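PDB 4ME2: pentacotripeptide-repeat region of PRORP domain-containing protein from Brachypodium distachyon, which probably binds RNA in a sequence-specific manner, as a chloroplast pentatricopeptide-repeat protein associated with group II intron RNA. Local coordinates for residues Val202-Tyr207 and Ala231-Arg236; Arg183-Trp188 and Leu217-Glu222; Arg115-Leu120 and Val168-Arg173; Thr123-Ser128 and Arg176-Lys181. All coordinates share one frame; numbering follows the deposited sequence.

Contact 1 of 4, residues Val202-Tyr207 and Ala231-Arg236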
loop_
_atom_site.group_PDB
_atom_site.type_symbol
_atom_site.label_atom_id
_atom_site.label_comp_id
_atom_site.label_asym_id
_atom_site.label_seq_id
_atom_site.Cartn_x
_atom_site.Cartn_y
_atom_site.Cartn_z
ATOM N N VAL A 202 -12.921 -9.046 -11.649
ATOM C CA VAL A 202 -12.517 -9.661 -10.390
ATOM C C VAL A 202 -13.382 -10.883 -10.053
ATOM O O VAL A 202 -14.361 -11.164 -10.746
ATOM C CB VAL A 202 -12.535 -8.611 -9.256
ATOM C CG1 VAL A 202 -13.927 -8.482 -8.657
ATOM C CG2 VAL A 202 -11.489 -8.936 -8.203
ATOM N N ASP A 203 -13.019 -11.597 -8.990
ATOM C CA ASP A 203 -13.669 -12.856 -8.619
ATOM C C ASP A 203 -14.753 -12.655 -7.559
ATOM O O ASP A 203 -14.912 -11.558 -7.020
ATOM C CB ASP A 203 -12.613 -13.856 -8.114
ATOM C CG ASP A 203 -13.219 -15.172 -7.630
ATOM O OD1 ASP A 203 -14.011 -15.785 -8.380
ATOM O OD2 ASP A 203 -12.902 -15.595 -6.496
ATOM N N GLU A 204 -15.499 -13.720 -7.269
ATOM C CA GLU A 204 -16.463 -13.715 -6.172
ATOM C C GLU A 204 -15.774 -13.374 -4.861
ATOM O O GLU A 204 -16.331 -12.654 -4.032
ATOM C CB GLU A 204 -17.160 -15.070 -6.040
ATOM C CG GLU A 204 -18.086 -15.176 -4.837
ATOM C CD GLU A 204 -18.857 -16.482 -4.796
ATOM O OE1 GLU A 204 -18.346 -17.504 -5.304
ATOM O OE2 GLU A 204 -19.978 -16.489 -4.245
ATOM N N TYR A 205 -14.565 -13.906 -4.682
ATOM C CA TYR A 205 -13.781 -13.650 -3.477
ATOM C C TYR A 205 -13.575 -12.160 -3.179
ATOM O O TYR A 205 -13.739 -11.740 -2.043
ATOM C CB TYR A 205 -12.439 -14.388 -3.526
ATOM C CG TYR A 205 -11.612 -14.253 -2.269
ATOM C CD1 TYR A 205 -12.150 -14.558 -1.021
ATOM C CD2 TYR A 205 -10.289 -13.824 -2.331
ATOM C CE1 TYR A 205 -11.397 -14.434 0.131
ATOM C CE2 TYR A 205 -9.525 -13.702 -1.186
ATOM C CZ TYR A 205 -10.087 -14.006 0.040
ATOM O OH TYR A 205 -9.338 -13.893 1.179
ATOM N N MET A 206 -13.215 -11.364 -4.183
ATOM C CA MET A 206 -13.055 -9.925 -3.960
ATOM C C MET A 206 -14.350 -9.294 -3.449
ATOM O O MET A 206 -14.327 -8.466 -2.538
ATOM C CB MET A 206 -12.603 -9.217 -5.232
ATOM C CG MET A 206 -12.585 -7.698 -5.134
ATOM S SD MET A 206 -11.383 -7.048 -3.957
ATOM C CE MET A 206 -9.958 -6.833 -5.019
ATOM N N TYR A 207 -15.473 -9.686 -4.046
ATOM C CA TYR A 207 -16.773 -9.146 -3.647
ATOM C C TYR A 207 -17.109 -9.491 -2.201
ATOM O O TYR A 207 -17.586 -8.643 -1.446
ATOM C CB TYR A 207 -17.886 -9.645 -4.573
ATOM C CG TYR A 207 -17.736 -9.210 -6.008
ATOM C CD1 TYR A 207 -17.537 -7.873 -6.334
ATOM C CD2 TYR A 207 -17.806 -10.136 -7.045
ATOM C CE1 TYR A 207 -17.400 -7.469 -7.651
ATOM C CE2 TYR A 207 -17.667 -9.742 -8.363
ATOM C CZ TYR A 207 -17.469 -8.410 -8.659
ATOM O OH TYR A 207 -17.334 -8.014 -9.963
ATOM N N ALA A 231 -24.278 -9.205 -6.488
ATOM C CA ALA A 231 -25.536 -9.666 -7.086
ATOM C C ALA A 231 -25.421 -9.743 -8.608
ATOM O O ALA A 231 -25.869 -10.712 -9.223
ATOM C CB ALA A 231 -26.699 -8.770 -6.678
ATOM N N ASP A 232 -24.809 -8.718 -9.199
ATOM C CA ASP A 232 -24.560 -8.674 -10.634
ATOM C C ASP A 232 -23.720 -9.884 -11.040
ATOM O O ASP A 232 -24.022 -10.559 -12.025
ATOM C CB ASP A 232 -23.853 -7.368 -10.999
ATOM C CG ASP A 232 -23.750 -7.150 -12.497
ATOM O OD1 ASP A 232 -24.613 -6.439 -13.047
ATOM O OD2 ASP A 232 -22.803 -7.675 -13.125
ATOM N N TRP A 233 -22.677 -10.166 -10.262
ATOM C CA TRP A 233 -21.846 -11.343 -10.497
ATOM C C TRP A 233 -22.646 -12.620 -10.392
ATOM O O TRP A 233 -22.575 -13.472 -11.275
ATOM C CB TRP A 233 -20.639 -11.343 -9.558
ATOM C CG TRP A 233 -19.665 -12.454 -9.817
ATOM C CD1 TRP A 233 -18.545 -12.433 -10.639
ATOM C CD2 TRP A 233 -19.708 -13.799 -9.259
ATOM N NE1 TRP A 233 -17.907 -13.645 -10.624
ATOM C CE2 TRP A 233 -18.555 -14.511 -9.816
ATOM C CE3 TRP A 233 -20.558 -14.465 -8.385
ATOM C CZ2 TRP A 233 -18.282 -15.830 -9.495
ATOM C CZ3 TRP A 233 -20.273 -15.798 -8.069
ATOM C CH2 TRP A 233 -19.163 -16.462 -8.612
ATOM N N GLU A 234 -23.436 -12.757 -9.332
ATOM C CA GLU A 234 -24.216 -13.977 -9.118
ATOM C C GLU A 234 -25.188 -14.252 -10.267
ATOM O O GLU A 234 -25.303 -15.386 -10.726
ATOM C CB GLU A 234 -24.961 -13.918 -7.786
ATOM C CG GLU A 234 -24.088 -14.190 -6.574
ATOM C CD GLU A 234 -24.805 -13.901 -5.270
ATOM O OE1 GLU A 234 -25.820 -13.170 -5.292
ATOM O OE2 GLU A 234 -24.354 -14.402 -4.218
ATOM N N ALA A 235 -25.870 -13.209 -10.742
ATOM C CA ALA A 235 -26.828 -13.359 -11.842
ATOM C C ALA A 235 -26.151 -13.869 -13.118
ATOM O O ALA A 235 -26.807 -14.458 -13.984
ATOM C CB ALA A 235 -27.564 -12.053 -12.101
ATOM N N ARG A 236 -24.842 -13.642 -13.216
ATOM C CA ARG A 236 -24.027 -14.163 -14.313
ATOM C C ARG A 236 -23.606 -15.610 -14.043
ATOM O O ARG A 236 -23.768 -16.471 -14.910
ATOM C CB ARG A 236 -22.794 -13.279 -14.546
ATOM C CG ARG A 236 -23.079 -11.917 -15.166
ATOM C CD ARG A 236 -21.795 -11.120 -15.355
ATOM N NE ARG A 236 -21.541 -10.188 -14.255
ATOM C CZ ARG A 236 -20.339 -9.942 -13.739
ATOM N NH1 ARG A 236 -19.265 -10.567 -14.205
ATOM N NH2 ARG A 236 -20.207 -9.077 -12.745
#
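The indole of Trp233 carries this contact. Glu204 lies over one face of its six-membered ring: CB of Glu204 is 3.7 Å from the ring centroid, 17° off the normal, a CH-pi contact. The extended Glu204 chain runs on past the CZ3-CH2 rim of the six-membered ring, and its carboxylate carbon CD comes 3.6 Å from CZ3 of Trp233. Tyr207 meets the other end of the side chain obliquely, with CE2 3.6 Å from CB of Trp233. The indole reaches these partners with CG anti to the backbone N (chi1 -175°). Behind Tyr207, CG1 of Val202 packs on one face of the phenol ring. Asp203 is the N-cap of helix 204-216; its OD2 accepts from N of Tyr205 at 3.0 Å. On helix 220-236, NE and NH2 of Arg236 both grip OD2 of Asp232 side-on in a salt bridge. His237 meets the Trp233 ring. No hydrogen bond crosses the contact; aromatic and CH-pi packing joins the helix ends and buries Glu204 N, which has no partner in the model.

Contact 2 of 4, residues Arg183-Trp188 and Leu217-Glu222; sequences RARAAW and LGLDEE
One carboxylate oxygen takes both hydrogen bonds of the salt bridge. OE2 of Glu222 accepts end-on from Arg185, with NH1 at 2.8 Å and NH2 at 2.9 Å. The oxygen lies near the guanidinium plane, but both donors approach from above the carboxylate plane; the two flat groups stand 76° apart. Arg185 gets there by bending at chi2 and chi3. The bent N-H...O angles, 140° and 135°, follow from two N-H groups converging on one oxygen.

The same glutamate makes a CH-pi contact. Its CG, anti to the carbonyl carbon, lies over one face of the Trp188 indole, 3.4 Å from CD2 of Trp188; the bend at chi2 then turns the carboxylate to Arg185. An alanine in place of Glu222 lacks both groups and would probably cost Arg185 this partner and Trp188 some of its packing.

Apolar contacts centre on Ala184. Its CB meets CG of Leu219 at 3.6 Å and CD1 of Leu217 at 3.7 Å. CD1 of Leu219 also lies over one face of the Arg185 guanidinium, 3.7 Å from NH2 of Arg185.

Gly218, with positive phi, closes helix 204-216 in a Schellman motif, and Leu219 is the N-cap of helix 220-236. The turn between these antiparallel helices packs on the start of helix 184-197, an arrangement typical of the helix-turn-helix repeats of pentatricopeptide-repeat proteins.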
loop_
_atom_site.group_PDB
_atom_site.type_symbol
_atom_site.label_atom_id
_atom_site.label_comp_id
_atom_site.label_asym_id
_atom_site.label_seq_id
_atom_site.Cartn_x
_atom_site.Cartn_y
_atom_site.Cartn_z
ATOM N N ARG A 183 -9.041 -0.425 7.807
ATOM C CA ARG A 183 -8.915 0.754 6.955
ATOM C C ARG A 183 -9.938 0.693 5.829
ATOM O O ARG A 183 -9.614 0.416 4.666
ATOM C CB ARG A 183 -7.479 0.917 6.434
ATOM C CG ARG A 183 -6.387 0.920 7.509
ATOM C CD ARG A 183 -6.700 1.791 8.720
ATOM N NE ARG A 183 -7.122 3.145 8.362
ATOM C CZ ARG A 183 -7.932 3.895 9.108
ATOM N NH1 ARG A 183 -8.412 3.429 10.259
ATOM N NH2 ARG A 183 -8.267 5.115 8.705
ATOM N N ALA A 184 -11.184 0.969 6.198
ATOM C CA ALA A 184 -12.336 0.758 5.329
ATOM C C ALA A 184 -12.362 1.682 4.123
ATOM O O ALA A 184 -12.575 1.232 2.996
ATOM C CB ALA A 184 -13.620 0.898 6.126
ATOM N N ARG A 185 -12.160 2.972 4.363
ATOM C CA ARG A 185 -12.155 3.943 3.278
ATOM C C ARG A 185 -11.053 3.634 2.262
ATOM O O ARG A 185 -11.288 3.696 1.050
ATOM C CB ARG A 185 -12.004 5.365 3.837
ATOM C CG ARG A 185 -11.987 6.465 2.784
ATOM C CD ARG A 185 -13.232 6.451 1.910
ATOM N NE ARG A 185 -14.462 6.622 2.685
ATOM C CZ ARG A 185 -15.684 6.393 2.219
ATOM N NH1 ARG A 185 -15.861 5.982 0.970
ATOM N NH2 ARG A 185 -16.735 6.575 3.011
ATOM N N ALA A 186 -9.861 3.311 2.764
ATOM C CA ALA A 186 -8.734 2.918 1.912
ATOM C C ALA A 186 -9.082 1.700 1.049
ATOM O O ALA A 186 -8.817 1.692 -0.156
ATOM C CB ALA A 186 -7.482 2.658 2.744
ATOM N N ALA A 187 -9.691 0.682 1.659
ATOM C CA ALA A 187 -10.102 -0.509 0.910
ATOM C C ALA A 187 -11.118 -0.134 -0.179
ATOM O O ALA A 187 -10.996 -0.542 -1.345
ATOM C CB ALA A 187 -10.672 -1.568 1.853
ATOM N N TRP A 188 -12.114 0.661 0.197
ATOM C CA TRP A 188 -13.080 1.140 -0.775
ATOM C C TRP A 188 -12.405 1.882 -1.910
ATOM O O TRP A 188 -12.733 1.664 -3.081
ATOM C CB TRP A 188 -14.132 2.007 -0.108
ATOM C CG TRP A 188 -15.023 2.625 -1.127
ATOM C CD1 TRP A 188 -15.021 3.940 -1.570
ATOM C CD2 TRP A 188 -16.028 1.945 -1.932
ATOM N NE1 TRP A 188 -15.964 4.118 -2.545
ATOM C CE2 TRP A 188 -16.607 2.962 -2.804
ATOM C CE3 TRP A 188 -16.513 0.647 -1.991
ATOM C CZ2 TRP A 188 -17.616 2.667 -3.704
ATOM C CZ3 TRP A 188 -17.534 0.359 -2.898
ATOM C CH2 TRP A 188 -18.070 1.345 -3.734
ATOM N N LEU A 217 -17.298 -2.703 9.199
ATOM C CA LEU A 217 -16.611 -1.475 9.588
ATOM C C LEU A 217 -17.491 -0.222 9.533
ATOM O O LEU A 217 -17.021 0.890 9.784
ATOM C CB LEU A 217 -15.346 -1.291 8.745
ATOM C CG LEU A 217 -14.322 -2.405 8.962
ATOM C CD1 LEU A 217 -13.285 -2.404 7.849
ATOM C CD2 LEU A 217 -13.670 -2.267 10.327
ATOM N N GLY A 218 -18.762 -0.411 9.207
ATOM C CA GLY A 218 -19.740 0.667 9.303
ATOM C C GLY A 218 -19.885 1.557 8.085
ATOM O O GLY A 218 -20.549 2.593 8.159
ATOM N N LEU A 219 -19.266 1.178 6.966
ATOM C CA LEU A 219 -19.487 1.902 5.713
ATOM C C LEU A 219 -20.637 1.235 4.980
ATOM O O LEU A 219 -20.422 0.491 4.020
ATOM C CB LEU A 219 -18.244 1.904 4.815
ATOM C CG LEU A 219 -16.851 2.339 5.280
ATOM C CD1 LEU A 219 -16.114 3.098 4.180
ATOM C CD2 LEU A 219 -16.850 3.124 6.581
ATOM N N ASP A 220 -21.865 1.486 5.424
ATOM C CA ASP A 220 -23.002 0.743 4.879
ATOM C C ASP A 220 -23.398 1.112 3.448
ATOM O O ASP A 220 -23.966 0.282 2.746
ATOM C CB ASP A 220 -24.218 0.737 5.825
ATOM C CG ASP A 220 -24.344 2.008 6.626
ATOM O OD1 ASP A 220 -24.242 1.934 7.874
ATOM O OD2 ASP A 220 -24.533 3.076 6.017
ATOM N N GLU A 221 -23.086 2.330 3.012
ATOM C CA GLU A 221 -23.360 2.715 1.626
ATOM C C GLU A 221 -22.431 1.964 0.687
ATOM O O GLU A 221 -22.856 1.469 -0.350
ATOM C CB GLU A 221 -23.194 4.216 1.416
ATOM C CG GLU A 221 -24.330 5.042 1.993
ATOM C CD GLU A 221 -24.276 6.500 1.574
ATOM O OE1 GLU A 221 -23.184 6.989 1.209
ATOM O OE2 GLU A 221 -25.335 7.163 1.612
ATOM N N GLU A 222 -21.161 1.894 1.070
ATOM C CA GLU A 222 -20.155 1.167 0.301
ATOM C C GLU A 222 -20.489 -0.319 0.301
ATOM O O GLU A 222 -20.385 -0.981 -0.727
ATOM C CB GLU A 222 -18.752 1.412 0.867
ATOM C CG GLU A 222 -18.189 2.805 0.598
ATOM C CD GLU A 222 -18.743 3.888 1.515
ATOM O OE1 GLU A 222 -19.400 3.567 2.528
ATOM O OE2 GLU A 222 -18.513 5.078 1.215
#

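Contact 3 of 4, residues Arg115-Leu120 and Val168-Arg173; sequences RPDPEL and VYKLTR
O of Val168 is held by two hydrogen bonds, from N (2.8 Å) and OG1 (2.7 Å) of Thr172. Across the interface, OD1 of Asp117 has one hydrogen bond and one long salt bridge. It accepts from N of Glu119 at 3.0 Å, the capping bond of helix 118-126, and lies 3.5 Å from NZ of Lys170. Lys170 bends at chi3, and its CE passes 3.3 Å from OE1 of Glu119. The extended Glu119 chain crosses Lys170 at about a right angle. Here the N-terminal turn of helix 118-126 meets the first turns of helix 168-180, within the stacked helices of a pentatricopeptide-repeat array. The other Glu119 oxygen, OE2, lies 3.4 Å from NE of Arg173. It stands well out of the guanidinium plane, so this salt bridge is one of charge alone. NE of Arg173 instead donates to a water at 2.9 Å, which returns a weak bond to O of Glu119. CB of Pro118 packs 3.7 Å from O of Lys170, and Phe146 of helix 133-151 touches both Pro118 and Leu171.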
loop_
_atom_site.group_PDB
_atom_site.type_symbol
_atom_site.label_atom_id
_atom_site.label_comp_id
_atom_site.label_asym_id
_atom_site.label_seq_id
_atom_site.Cartn_x
_atom_site.Cartn_y
_atom_site.Cartn_z
ATOM N N ARG A 115 8.866 -0.631 -9.384
ATOM C CA ARG A 115 7.621 -1.177 -9.927
ATOM C C ARG A 115 6.601 -1.448 -8.820
ATOM O O ARG A 115 6.825 -2.310 -7.966
ATOM C CB ARG A 115 7.888 -2.468 -10.689
ATOM C CG ARG A 115 8.604 -2.269 -12.011
ATOM C CD ARG A 115 9.784 -3.216 -12.126
ATOM N NE ARG A 115 9.393 -4.598 -12.403
ATOM C CZ ARG A 115 9.220 -5.109 -13.621
ATOM N NH1 ARG A 115 9.390 -4.356 -14.699
ATOM N NH2 ARG A 115 8.867 -6.379 -13.760
ATOM N N PRO A 116 5.465 -0.734 -8.850
ATOM C CA PRO A 116 4.430 -0.898 -7.827
ATOM C C PRO A 116 4.026 -2.359 -7.664
ATOM O O PRO A 116 3.754 -3.046 -8.653
ATOM C CB PRO A 116 3.258 -0.082 -8.378
ATOM C CG PRO A 116 3.897 0.948 -9.243
ATOM C CD PRO A 116 5.082 0.269 -9.862
ATOM N N ASP A 117 4.017 -2.823 -6.419
ATOM C CA ASP A 117 3.633 -4.184 -6.096
ATOM C C ASP A 117 2.612 -4.100 -4.968
ATOM O O ASP A 117 2.974 -3.787 -3.832
ATOM C CB ASP A 117 4.864 -4.998 -5.677
ATOM C CG ASP A 117 4.527 -6.421 -5.256
ATOM O OD1 ASP A 117 3.385 -6.880 -5.465
ATOM O OD2 ASP A 117 5.426 -7.093 -4.709
ATOM N N PRO A 118 1.329 -4.353 -5.282
ATOM C CA PRO A 118 0.302 -4.293 -4.242
ATOM C C PRO A 118 0.539 -5.294 -3.114
ATOM O O PRO A 118 0.071 -5.076 -2.001
ATOM C CB PRO A 118 -0.991 -4.633 -4.994
ATOM C CG PRO A 118 -0.702 -4.332 -6.423
ATOM C CD PRO A 118 0.752 -4.626 -6.614
ATOM N N GLU A 119 1.245 -6.384 -3.397
ATOM C CA GLU A 119 1.531 -7.379 -2.371
ATOM C C GLU A 119 2.549 -6.850 -1.357
ATOM O O GLU A 119 2.447 -7.141 -0.163
ATOM C CB GLU A 119 1.980 -8.710 -2.995
ATOM C CG GLU A 119 2.071 -9.853 -1.995
ATOM C CD GLU A 119 2.038 -11.224 -2.644
ATOM O OE1 GLU A 119 1.975 -11.303 -3.891
ATOM O OE2 GLU A 119 2.071 -12.226 -1.902
ATOM N N LEU A 120 3.515 -6.063 -1.825
ATOM C CA LEU A 120 4.460 -5.419 -0.918
ATOM C C LEU A 120 3.702 -4.421 -0.051
ATOM O O LEU A 120 3.885 -4.367 1.175
ATOM C CB LEU A 120 5.573 -4.709 -1.690
ATOM C CG LEU A 120 6.576 -3.935 -0.827
ATOM C CD1 LEU A 120 7.206 -4.832 0.235
ATOM C CD2 LEU A 120 7.643 -3.291 -1.699
ATOM N N VAL A 168 -4.964 -9.449 -10.122
ATOM C CA VAL A 168 -6.106 -9.496 -9.209
ATOM C C VAL A 168 -5.768 -10.157 -7.876
ATOM O O VAL A 168 -6.238 -9.715 -6.827
ATOM C CB VAL A 168 -7.324 -10.185 -9.862
ATOM C CG1 VAL A 168 -8.397 -10.501 -8.827
ATOM C CG2 VAL A 168 -7.892 -9.309 -10.972
ATOM N N TYR A 169 -4.950 -11.205 -7.914
ATOM C CA TYR A 169 -4.561 -11.897 -6.689
ATOM C C TYR A 169 -3.823 -10.959 -5.733
ATOM O O TYR A 169 -4.148 -10.886 -4.548
ATOM C CB TYR A 169 -3.710 -13.134 -7.001
ATOM C CG TYR A 169 -3.112 -13.781 -5.777
ATOM C CD1 TYR A 169 -3.845 -14.690 -5.012
ATOM C CD2 TYR A 169 -1.809 -13.484 -5.379
ATOM C CE1 TYR A 169 -3.300 -15.279 -3.885
ATOM C CE2 TYR A 169 -1.256 -14.070 -4.254
ATOM C CZ TYR A 169 -2.002 -14.967 -3.515
ATOM O OH TYR A 169 -1.452 -15.548 -2.398
ATOM N N LYS A 170 -2.839 -10.238 -6.255
ATOM C CA LYS A 170 -2.084 -9.291 -5.444
ATOM C C LYS A 170 -2.950 -8.107 -5.019
ATOM O O LYS A 170 -2.846 -7.633 -3.885
ATOM C CB LYS A 170 -0.846 -8.812 -6.196
ATOM C CG LYS A 170 0.199 -9.895 -6.385
ATOM C CD LYS A 170 1.335 -9.408 -7.267
ATOM C CE LYS A 170 2.661 -9.989 -6.805
ATOM N NZ LYS A 170 3.773 -9.523 -7.682
ATOM N N LEU A 171 -3.807 -7.636 -5.918
ATOM C CA LEU A 171 -4.725 -6.552 -5.571
ATOM C C LEU A 171 -5.658 -6.980 -4.441
ATOM O O LEU A 171 -5.953 -6.195 -3.531
ATOM C CB LEU A 171 -5.534 -6.111 -6.792
ATOM C CG LEU A 171 -6.366 -4.840 -6.607
ATOM C CD1 LEU A 171 -5.467 -3.614 -6.518
ATOM C CD2 LEU A 171 -7.381 -4.693 -7.731
ATOM N N THR A 172 -6.113 -8.230 -4.490
ATOM C CA THR A 172 -7.035 -8.741 -3.477
ATOM C C THR A 172 -6.329 -8.887 -2.129
ATOM O O THR A 172 -6.932 -8.664 -1.075
ATOM C CB THR A 172 -7.695 -10.071 -3.911
ATOM O OG1 THR A 172 -8.367 -9.881 -5.166
ATOM C CG2 THR A 172 -8.725 -10.523 -2.876
ATOM N N ARG A 173 -5.050 -9.258 -2.170
ATOM C CA ARG A 173 -4.225 -9.341 -0.965
ATOM C C ARG A 173 -4.153 -7.998 -0.249
ATOM O O ARG A 173 -4.275 -7.942 0.975
ATOM C CB ARG A 173 -2.805 -9.808 -1.292
ATOM C CG ARG A 173 -2.677 -11.303 -1.526
ATOM C CD ARG A 173 -1.235 -11.778 -1.424
ATOM N NE ARG A 173 -0.723 -11.764 -0.053
ATOM C CZ ARG A 173 -1.036 -12.660 0.882
ATOM N NH1 ARG A 173 -1.879 -13.653 0.615
ATOM N NH2 ARG A 173 -0.511 -12.557 2.097
HETATM O O HOH W 1 1.124 -9.942 1.252
#

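Contact 4 of 4, residues Thr123-Ser128 and Arg176-Lys181; sequences TFVSSS and RALVAK
The backbones come closest at Ser126 and Ala177, whose CA atoms are 5.7 Å apart, where the last turn of helix 118-126 meets helix 168-180. Val125 fills the apolar side. Its CG1, anti to the backbone N, meets CB of Ala177 at 3.8 Å. Its CG2 meets CD2 of Leu178 at 3.8 Å, and the two side chains cross at about a right angle. Val139 of helix 133-151 touches both. On the polar side, a water joins OG of Ser126 to O of Ala177, to which it donates. Lys181 bends at chi2 and runs along the end of helix 118-126, with CG 3.2 Å from O of Val125. Its NZ donates to O of Ser128 at 2.7 Å, in the carbonyl plane. A second bond links NZ to OG of Ser130. OG of Ser128 turns back to O of Val125 at 2.7 Å, on a lone pair. A methionine in place of Lys181 would lose both ammonium bonds and would probably loosen the hold on the chain after helix 118-126. The ammonium group, bonded to Ser128 O and Ser130 OG, would probably be stabilised by the carbonyl end of helix 118-126.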
loop_
_atom_site.group_PDB
_atom_site.type_symbol
_atom_site.label_atom_id
_atom_site.label_comp_id
_atom_site.label_asym_id
_atom_site.label_seq_id
_atom_site.Cartn_x
_atom_site.Cartn_y
_atom_site.Cartn_z
ATOM N N THR A 123 1.926 -6.130 2.710
ATOM C CA THR A 123 2.807 -6.452 3.834
ATOM C C THR A 123 2.983 -5.265 4.795
ATOM O O THR A 123 2.960 -5.440 6.019
ATOM C CB THR A 123 4.156 -7.011 3.346
ATOM O OG1 THR A 123 3.920 -8.276 2.711
ATOM C CG2 THR A 123 5.115 -7.218 4.515
ATOM N N PHE A 124 3.130 -4.059 4.250
ATOM C CA PHE A 124 3.196 -2.867 5.094
ATOM C C PHE A 124 1.884 -2.619 5.832
ATOM O O PHE A 124 1.886 -2.151 6.967
ATOM C CB PHE A 124 3.621 -1.642 4.280
ATOM C CG PHE A 124 5.106 -1.505 4.146
ATOM C CD1 PHE A 124 5.829 -0.762 5.072
ATOM C CD2 PHE A 124 5.794 -2.147 3.117
ATOM C CE1 PHE A 124 7.207 -0.640 4.966
ATOM C CE2 PHE A 124 7.177 -2.029 3.007
ATOM C CZ PHE A 124 7.881 -1.275 3.936
ATOM N N VAL A 125 0.760 -2.943 5.199
ATOM C CA VAL A 125 -0.532 -2.782 5.855
ATOM C C VAL A 125 -0.663 -3.741 7.040
ATOM O O VAL A 125 -1.002 -3.327 8.155
ATOM C CB VAL A 125 -1.711 -2.985 4.879
ATOM C CG1 VAL A 125 -3.040 -2.948 5.623
ATOM C CG2 VAL A 125 -1.695 -1.920 3.788
ATOM N N SER A 126 -0.398 -5.022 6.788
ATOM C CA SER A 126 -0.537 -6.066 7.806
ATOM C C SER A 126 0.419 -5.901 8.987
ATOM O O SER A 126 0.092 -6.281 10.114
ATOM C CB SER A 126 -0.362 -7.446 7.170
ATOM O OG SER A 126 -1.391 -7.675 6.222
ATOM N N SER A 127 1.588 -5.327 8.725
ATOM C CA SER A 127 2.615 -5.143 9.748
ATOM C C SER A 127 2.491 -3.808 10.475
ATOM O O SER A 127 3.243 -3.551 11.417
ATOM C CB SER A 127 4.018 -5.296 9.142
ATOM O OG SER A 127 4.304 -4.261 8.207
ATOM N N SER A 128 1.554 -2.960 10.056
ATOM C CA SER A 128 1.360 -1.683 10.743
ATOM C C SER A 128 0.746 -1.952 12.106
ATOM O O SER A 128 0.026 -2.932 12.270
ATOM C CB SER A 128 0.465 -0.730 9.946
ATOM O OG SER A 128 -0.865 -1.201 9.849
ATOM N N ARG A 176 -7.688 -7.294 1.199
ATOM C CA ARG A 176 -7.819 -8.139 2.393
ATOM C C ARG A 176 -7.084 -7.529 3.583
ATOM O O ARG A 176 -7.601 -7.480 4.704
ATOM C CB ARG A 176 -7.191 -9.509 2.132
ATOM C CG ARG A 176 -8.138 -10.680 1.943
ATOM C CD ARG A 176 -7.326 -11.955 1.699
ATOM N NE ARG A 176 -6.899 -12.616 2.934
ATOM C CZ ARG A 176 -6.182 -13.737 2.982
ATOM N NH1 ARG A 176 -5.795 -14.332 1.862
ATOM N NH2 ARG A 176 -5.845 -14.263 4.149
ATOM N N ALA A 177 -5.856 -7.086 3.333
ATOM C CA ALA A 177 -5.027 -6.544 4.405
ATOM C C ALA A 177 -5.647 -5.265 4.949
ATOM O O ALA A 177 -5.703 -5.065 6.159
ATOM C CB ALA A 177 -3.602 -6.301 3.923
ATOM N N LEU A 178 -6.135 -4.409 4.054
ATOM C CA LEU A 178 -6.734 -3.144 4.480
ATOM C C LEU A 178 -7.978 -3.372 5.332
ATOM O O LEU A 178 -8.151 -2.743 6.374
ATOM C CB LEU A 178 -7.073 -2.270 3.274
ATOM C CG LEU A 178 -5.875 -1.680 2.526
ATOM C CD1 LEU A 178 -6.295 -1.131 1.169
ATOM C CD2 LEU A 178 -5.197 -0.604 3.363
ATOM N N VAL A 179 -8.849 -4.269 4.885
ATOM C CA VAL A 179 -10.061 -4.572 5.634
ATOM C C VAL A 179 -9.725 -5.151 7.018
ATOM O O VAL A 179 -10.266 -4.698 8.030
ATOM C CB VAL A 179 -11.006 -5.480 4.828
ATOM C CG1 VAL A 179 -12.061 -6.077 5.731
ATOM C CG2 VAL A 179 -11.651 -4.683 3.693
ATOM N N ALA A 180 -8.805 -6.111 7.073
ATOM C CA ALA A 180 -8.400 -6.687 8.362
ATOM C C ALA A 180 -7.834 -5.634 9.331
ATOM O O ALA A 180 -8.073 -5.701 10.540
ATOM C CB ALA A 180 -7.420 -7.843 8.163
ATOM N N LYS A 181 -7.107 -4.657 8.789
ATOM C CA LYS A 181 -6.520 -3.585 9.593
ATOM C C LYS A 181 -7.506 -2.486 9.949
ATOM O O LYS A 181 -7.140 -1.531 10.637
ATOM C CB LYS A 181 -5.319 -2.973 8.881
ATOM C CG LYS A 181 -4.024 -3.683 9.191
ATOM C CD LYS A 181 -3.616 -3.454 10.634
ATOM C CE LYS A 181 -2.529 -4.432 10.999
ATOM N NZ LYS A 181 -2.244 -4.420 12.455
HETATM O O HOH W 2 -3.874 -6.672 7.673
#

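Contacts 3 and 4 lie one after the other along the same helix pair, 118-126 and 168-180, with centres 12 Å apart. Contacts 1 and 2 share helix 220-236; their centres are 18 Å apart. Within each pair the segments alternate along the chain. Contacts 3 and 4 close before contacts 1 and 2 open. Contact 1 touches contact 3 where Met206 and Tyr205 pack on Thr172, and contact 4 where Tyr205 packs on Arg176. Contact 2 touches contact 4, with a probable hydrogen bond from Arg183 N to Leu178 O. Contact 1 joins helices that follow each other in the chain; contacts 2, 3 and 4 each join a helix to the next but one, as in a stack of helical hairpins.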